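PDB 1FX2: receptor-type adenylate cyclase gresag 4.1 from Trypanosoma brucei, which catalyses the conversion of ATP to cyclic AMP and diphosphate, using magnesium, in the cytoplasmic catalytic domain of a membrane receptor-type cyclase. Local coordinates for the interface of chains A and B. Residues are numbered along the deposited sequence; one frame, centred on the assembly and turned at random. Chains: chain A/B, Receptor-type adenylate cyclase gresag 4.1.

Contact 1: the interface of chains A and B. Residues chain A 209-210, 212; chain B 194-195, 217.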
# COMPACT_ATOMS: atom_id res chain seq x y z
N ASP A 209 3.44 -11.98 6.25
CA ASP A 209 2.32 -11.06 6.13
C ASP A 209 2.21 -10.42 4.73
O ASP A 209 3.23 -10.20 4.07
CB ASP A 209 2.50 -9.99 7.18
CG ASP A 209 2.51 -10.58 8.65
OD1 ASP A 209 1.61 -11.36 8.95
OD2 ASP A 209 3.39 -10.23 9.45
N PRO A 210 1.00 -10.18 4.24
CA PRO A 210 0.84 -9.56 2.91
C PRO A 210 1.51 -8.20 2.91
O PRO A 210 1.54 -7.49 3.94
CB PRO A 210 -0.66 -9.38 2.74
CG PRO A 210 -1.24 -10.40 3.78
CD PRO A 210 -0.29 -10.48 4.89
N LYS A 212 1.90 -4.39 1.25
CA LYS A 212 1.17 -3.32 0.55
C LYS A 212 2.16 -2.79 -0.53
O LYS A 212 3.28 -2.39 -0.14
CB LYS A 212 0.82 -2.22 1.55
CG LYS A 212 -0.40 -2.51 2.43
CD LYS A 212 -0.03 -3.12 3.80
CE LYS A 212 -1.27 -3.71 4.50
NZ LYS A 212 -0.86 -4.23 5.85
N ILE B 194 -4.98 -9.95 3.67
CA ILE B 194 -4.93 -8.98 4.74
C ILE B 194 -4.15 -9.59 5.89
O ILE B 194 -4.00 -10.82 5.97
CB ILE B 194 -6.30 -8.50 5.22
CG1 ILE B 194 -7.16 -9.68 5.65
CG2 ILE B 194 -6.99 -7.70 4.12
CD1 ILE B 194 -8.42 -9.25 6.31
N ASP B 195 -3.78 -8.74 6.85
CA ASP B 195 -3.00 -9.01 8.00
C ASP B 195 -3.81 -8.57 9.23
O ASP B 195 -4.06 -7.37 9.34
CB ASP B 195 -1.75 -8.10 7.83
CG ASP B 195 -0.69 -8.24 8.92
OD1 ASP B 195 -0.91 -8.71 10.07
OD2 ASP B 195 0.42 -7.70 8.64
N ASN B 217 -4.28 -4.80 10.32
CA ASN B 217 -3.01 -4.11 10.34
C ASN B 217 -2.94 -3.43 8.97
O ASN B 217 -3.01 -4.09 7.94
CB ASN B 217 -1.91 -5.14 10.59
CG ASN B 217 -2.01 -5.75 11.99
OD1 ASN B 217 -2.04 -7.02 12.21
ND2 ASN B 217 -2.15 -4.90 12.95
O HOH W 1 0.63 -6.43 6.06
O HOH W 2 -1.01 -11.26 10.39

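Contact 2: the interface of chains A and B. Residues chain A 202-203, 210; chain B 192-193.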
# COMPACT_ATOMS: atom_id res chain seq x y z
N VAL A 202 -0.41 -7.68 -1.24
CA VAL A 202 -0.16 -8.88 -1.99
C VAL A 202 0.50 -9.93 -1.10
O VAL A 202 1.48 -9.66 -0.38
CB VAL A 202 0.83 -8.57 -3.21
CG1 VAL A 202 1.05 -9.80 -4.01
CG2 VAL A 202 0.29 -7.44 -4.08
N ALA A 203 -0.09 -11.14 -1.06
CA ALA A 203 0.55 -12.22 -0.34
C ALA A 203 1.70 -12.72 -1.20
O ALA A 203 1.48 -13.07 -2.34
CB ALA A 203 -0.46 -13.37 -0.11
N PRO A 210 1.00 -10.18 4.24
CA PRO A 210 0.84 -9.56 2.91
C PRO A 210 1.51 -8.20 2.91
O PRO A 210 1.54 -7.49 3.94
CB PRO A 210 -0.66 -9.38 2.74
CG PRO A 210 -1.24 -10.40 3.78
CD PRO A 210 -0.29 -10.48 4.89
N LYS B 192 -6.32 -14.09 2.83
CA LYS B 192 -4.90 -14.19 2.59
C LYS B 192 -4.27 -12.88 2.20
O LYS B 192 -3.04 -12.77 2.30
CB LYS B 192 -4.61 -15.18 1.44
CG LYS B 192 -5.06 -16.59 1.88
CD LYS B 192 -4.66 -17.66 0.88
CE LYS B 192 -5.21 -19.05 1.46
NZ LYS B 192 -4.51 -20.07 0.68
N GLN B 193 -5.09 -11.94 1.77
CA GLN B 193 -4.57 -10.64 1.37
C GLN B 193 -4.54 -9.62 2.46
O GLN B 193 -4.18 -8.46 2.21
CB GLN B 193 -5.41 -10.06 0.23
CG GLN B 193 -5.40 -11.04 -0.98
CD GLN B 193 -4.12 -10.94 -1.80
OE1 GLN B 193 -3.13 -11.66 -1.57
NE2 GLN B 193 -4.13 -10.01 -2.77

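Contact 3: the interface of chains A and B. Residues chain A 180, 184; chain B 83, 86-87, 126-127.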
# COMPACT_ATOMS: atom_id res chain seq x y z
N HIS A 180 5.43 -0.50 0.70
CA HIS A 180 5.12 0.68 1.49
C HIS A 180 6.32 1.11 2.30
O HIS A 180 6.48 2.29 2.53
CB HIS A 180 3.92 0.35 2.41
CG HIS A 180 3.45 1.54 3.20
ND1 HIS A 180 3.77 1.77 4.52
CD2 HIS A 180 2.71 2.59 2.79
CE1 HIS A 180 3.23 2.93 4.89
NE2 HIS A 180 2.59 3.43 3.86
N MET A 184 7.45 5.00 2.34
CA MET A 184 7.47 5.89 3.47
C MET A 184 8.90 6.16 3.97
O MET A 184 9.05 7.01 4.88
CB MET A 184 6.28 5.52 4.52
CG MET A 184 4.77 6.31 4.17
SD MET A 184 4.78 7.70 4.08
CE MET A 184 5.23 8.07 5.78
N LEU B 83 -3.78 4.55 5.20
CA LEU B 83 -2.61 4.85 4.38
C LEU B 83 -2.68 6.24 3.72
O LEU B 83 -1.71 7.00 3.84
CB LEU B 83 -2.41 3.76 3.34
CG LEU B 83 -2.10 2.40 3.99
CD1 LEU B 83 -2.34 1.30 2.91
CD2 LEU B 83 -0.63 2.34 4.44
N LEU B 86 -2.00 8.91 6.25
CA LEU B 86 -0.59 8.95 6.65
C LEU B 86 0.22 9.69 5.57
O LEU B 86 1.14 10.49 5.85
CB LEU B 86 -0.08 7.51 6.80
CG LEU B 86 1.46 7.42 6.93
CD1 LEU B 86 1.91 7.95 8.38
CD2 LEU B 86 1.80 5.88 6.94
N HIS B 87 -0.17 9.47 4.31
CA HIS B 87 0.59 10.07 3.20
C HIS B 87 0.27 11.52 2.92
O HIS B 87 1.12 12.26 2.41
CB HIS B 87 0.36 9.28 1.92
CG HIS B 87 0.74 7.84 2.05
ND1 HIS B 87 0.17 6.85 1.25
CD2 HIS B 87 1.54 7.20 2.94
CE1 HIS B 87 0.63 5.67 1.67
NE2 HIS B 87 1.46 5.84 2.67
N SER B 126 7.51 9.58 11.87
CA SER B 126 6.92 9.99 10.59
C SER B 126 6.60 8.85 9.64
O SER B 126 5.73 9.02 8.79
CB SER B 126 7.84 11.01 9.92
OG SER B 126 9.10 10.46 9.58
N ARG B 127 7.23 7.68 9.79
CA ARG B 127 6.91 6.59 8.88
C ARG B 127 5.67 5.92 9.32
O ARG B 127 5.11 5.12 8.56
CB ARG B 127 8.00 5.48 8.93
CG ARG B 127 9.29 5.89 8.33
CD ARG B 127 10.36 4.75 8.69
NE ARG B 127 11.67 5.33 8.62
CZ ARG B 127 12.62 5.28 9.55
NH1 ARG B 127 12.50 4.65 10.73
NH2 ARG B 127 13.69 5.98 9.30

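Contact 4: the interface of chains A and B. Residues chain A 198, 200, 212, 214; chain B 80, 83, 87.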
# COMPACT_ATOMS: atom_id res chain seq x y z
N ALA A 198 -1.56 3.09 -5.57
CA ALA A 198 -1.66 1.98 -4.63
C ALA A 198 -2.24 0.74 -5.27
O ALA A 198 -3.26 0.80 -5.95
CB ALA A 198 -2.60 2.37 -3.42
N GLY A 200 -2.79 -1.98 -3.13
CA GLY A 200 -3.36 -2.76 -1.99
C GLY A 200 -2.35 -3.57 -1.19
O GLY A 200 -1.28 -3.06 -0.84
N LYS A 212 1.90 -4.39 1.25
CA LYS A 212 1.17 -3.32 0.55
C LYS A 212 2.16 -2.79 -0.53
O LYS A 212 3.28 -2.39 -0.14
CB LYS A 212 0.82 -2.22 1.55
CG LYS A 212 -0.40 -2.51 2.43
CD LYS A 212 -0.03 -3.12 3.80
CE LYS A 212 -1.27 -3.71 4.50
NZ LYS A 212 -0.86 -4.23 5.85
N TYR A 214 3.07 -0.43 -4.06
CA TYR A 214 2.81 0.79 -4.74
C TYR A 214 3.46 0.71 -6.11
O TYR A 214 4.64 0.36 -6.21
CB TYR A 214 3.38 1.97 -3.93
CG TYR A 214 2.56 2.25 -2.71
CD1 TYR A 214 2.68 1.44 -1.58
CD2 TYR A 214 1.54 3.19 -2.77
CE1 TYR A 214 1.76 1.55 -0.54
CE2 TYR A 214 0.63 3.31 -1.70
CZ TYR A 214 0.79 2.46 -0.64
OH TYR A 214 -0.14 2.61 0.41
N GLU B 80 -7.05 1.71 3.07
CA GLU B 80 -6.60 2.89 2.28
C GLU B 80 -6.87 4.22 2.95
O GLU B 80 -6.23 5.26 2.70
CB GLU B 80 -7.23 2.88 0.85
CG GLU B 80 -6.69 1.79 -0.01
CD GLU B 80 -5.18 1.76 -0.14
OE1 GLU B 80 -4.56 2.86 -0.20
OE2 GLU B 80 -4.57 0.66 -0.19
N LEU B 83 -3.78 4.55 5.20
CA LEU B 83 -2.61 4.85 4.38
C LEU B 83 -2.68 6.24 3.72
O LEU B 83 -1.71 7.00 3.84
CB LEU B 83 -2.41 3.76 3.34
CG LEU B 83 -2.10 2.40 3.99
CD1 LEU B 83 -2.34 1.30 2.91
CD2 LEU B 83 -0.63 2.34 4.44
N HIS B 87 -0.17 9.47 4.31
CA HIS B 87 0.59 10.07 3.20
C HIS B 87 0.27 11.52 2.92
O HIS B 87 1.12 12.26 2.41
CB HIS B 87 0.36 9.28 1.92
CG HIS B 87 0.74 7.84 2.05
ND1 HIS B 87 0.17 6.85 1.25
CD2 HIS B 87 1.54 7.20 2.94
CE1 HIS B 87 0.63 5.67 1.67
NE2 HIS B 87 1.46 5.84 2.67
O HOH W 3 -2.22 3.99 -0.20
O HOH W 4 -1.60 -0.05 -0.58

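Contact 1: the interface of chains A and B
A:Lys212 supplies a direct hydrogen bond in this patch, its terminal amine NZ reaching the backbone carbonyl O of B:Asn217 at 3.0 Å. The lysine side chain is poorly ordered, so its contacts are tentative. The donor stands above the carbonyl plane, 46° out of it, and so does not lie on a lone pair. The lysine chain bends at chi2 (95°) and is extended beyond that point, which brings its tip over to chain B. Water-mediated contacts join the same region. Water 1 lies within bonding reach of A:Lys212 NZ at 2.7 Å, the carbonyl O of A:Pro210, and the carboxylate OD2 of B:Asp195 at 2.9 Å. A:Lys212 NZ and B:Asp195 OD2 stay 4.6 Å apart; if both are charged, they may attract. Water 2 ties A:Asp209 OD1 to B:Asp195 OD1, at 2.6 Å from the latter. The carboxylates of A:Asp209 and B:Asp195 stack with planes 17° apart, and B:Asp195 OD2 lies 3.4 Å from A:Asp209 CB. If both are ionised they would tend to repel, which the waters and the lysine may offset. The A:Pro210 ring presents CG to the carbonyl O of B:Ile194 at 3.5 Å. In the fold, A:Asp209 and A:Pro210 form the loop leading into strand 211-216, which carries A:Lys212, whereas the chain B residues lie in loops, B:Ile194 and B:Asp195 just ahead of strand 196-202 and B:Asn217 just after strand 211-216.

Contact 2: the interface of chains A and B
The end of strand 196-202 in chain A, with the loop residue that follows it and A:Pro210 from the loop before strand 211-216, meets the C-terminal end of helix 188-192 in chain B and the loop residue B:Gln193 just beyond it. A hydrogen bond runs across, from the backbone N of A:Ala203 to the side-chain amide oxygen OE1 of B:Gln193, 3.1 Å long. The angle at the hydrogen is 153°, a modest departure from straight. Seen from the acceptor, the donor is tilted 34° from the amide plane. B:Gln193 achieves this reach with CG anti to its own carbonyl carbon (chi1 -58°) and a bend at chi2 that folds the amide back toward chain A. The methyl CB of A:Ala203 faces two chain B oxygens on one side, 3.5 Å from B:Gln193 OE1 and 3.6 Å from the backbone O of B:Lys192. Apolar packing accompanies the bond. A:Pro210 lays the CB and CG side of its ring against the main chain of B:Lys192 and B:Gln193, so backbone carbonyls and an aliphatic ring edge face each other. A:Pro210 CB is 3.7 Å from the backbone O of B:Gln193, and its CG comes within 3.3 Å of the helix-end carbonyl O of B:Lys192.

Contact 3: the interface of chains A and B
Two imidazoles meet across the interface, A:His180 and B:His87, each with a leucine group near it. Over a face of the A:His180 ring sits the methyl CD2 of B:Leu83, 3.8 Å from the ring centroid, a CH-pi contact. At the edge of that ring, in its plane, lie B:Leu86 CD2 and B:His87 CE1. The B:His87 ring has the backbone carbonyl O of B:Leu83 over the centre of one face, 3.1 Å above the plane, and A:His180 CD2 at its edge. The rings join by a hydrogen bond between the two NE2 atoms, 2.9 Å long and 144° at the hydrogen. One nitrogen must donate and the other accept, but the structure does not show which. A:His180 has CG anti to its backbone N (chi1 -176°), which points the imidazole toward chain B. Beside this pair A:Met184, bent at chi2 and chi3, runs its SD past B:His87 CD2 at 3.5 Å. A:Met184 CE is modelled 3.8 Å from B:Arg127 CA and 4.0 Å from B:Leu86 CG, but the methionine tip is strained and its details doubtful. The side chain of B:Arg127 is poorly ordered. The site joins the short helix 180-184 of chain A to the C-terminal end of helix 71-87 and to helix 122-128 of chain B.

Contact 4: the interface of chains A and B
A:Tyr214 and B:His87, in two copies of a class III adenylyl cyclase catalytic domain, reach toward each other tip to tip. The phenol OH lies in the plane of the imidazole, at its edge, 3.4 Å from B:His87 CE1. The same oxygen rests against B:Leu83, with CD1 at 3.6 Å. Elsewhere in the patch the carboxylate of B:Glu80 faces the methyl of A:Ala198, with OE1 to CB at 3.8 Å. No polar pair bonds directly between the chains here, and waters 3 and 4 link the polar groups. Water 3, in the plane of the tyrosine ring at its edge, lies 2.6 Å from A:Tyr214 OH and 2.6 Å from B:Glu80 OE1. Water 4 connects the other carboxylate oxygen, OE2, to the backbone carbonyl O of A:Gly200 at 3.0 Å. Each carboxylate oxygen thus has its own water, which should restrain rotation about the last bond of the glutamate. Further out, B:Glu80 is bent at chi2 (-54°), which turns its carboxylate toward the two chain A strands. B:Glu80, B:Leu83 and B:His87 share one side of helix 71-87, spaced three and four residues apart. A:Tyr214 stands on strand 211-216, while A:Ala198 and A:Gly200 stand on strand 196-202.

Contacts 1 and 2 lie closest, with C-alpha centres about 6 Å apart, and share A:Pro210. Contact 4 is the middle piece: about 11 Å from contact 1, with which it shares A:Lys212, and about 9 Å from contact 3, with which it shares B:Leu83 and B:His87. Contacts 2 and 3 mark the ends, about 19 Å apart. Chain A offers neighbouring segments 180-184, 196-203 and 209-214; chain B answers with largely different ones, and the interface is not an exact two-fold. As the domain was crystallised in its monomeric state, this interface may be lattice packing and need not represent the catalytic dimer typical of class III cyclases.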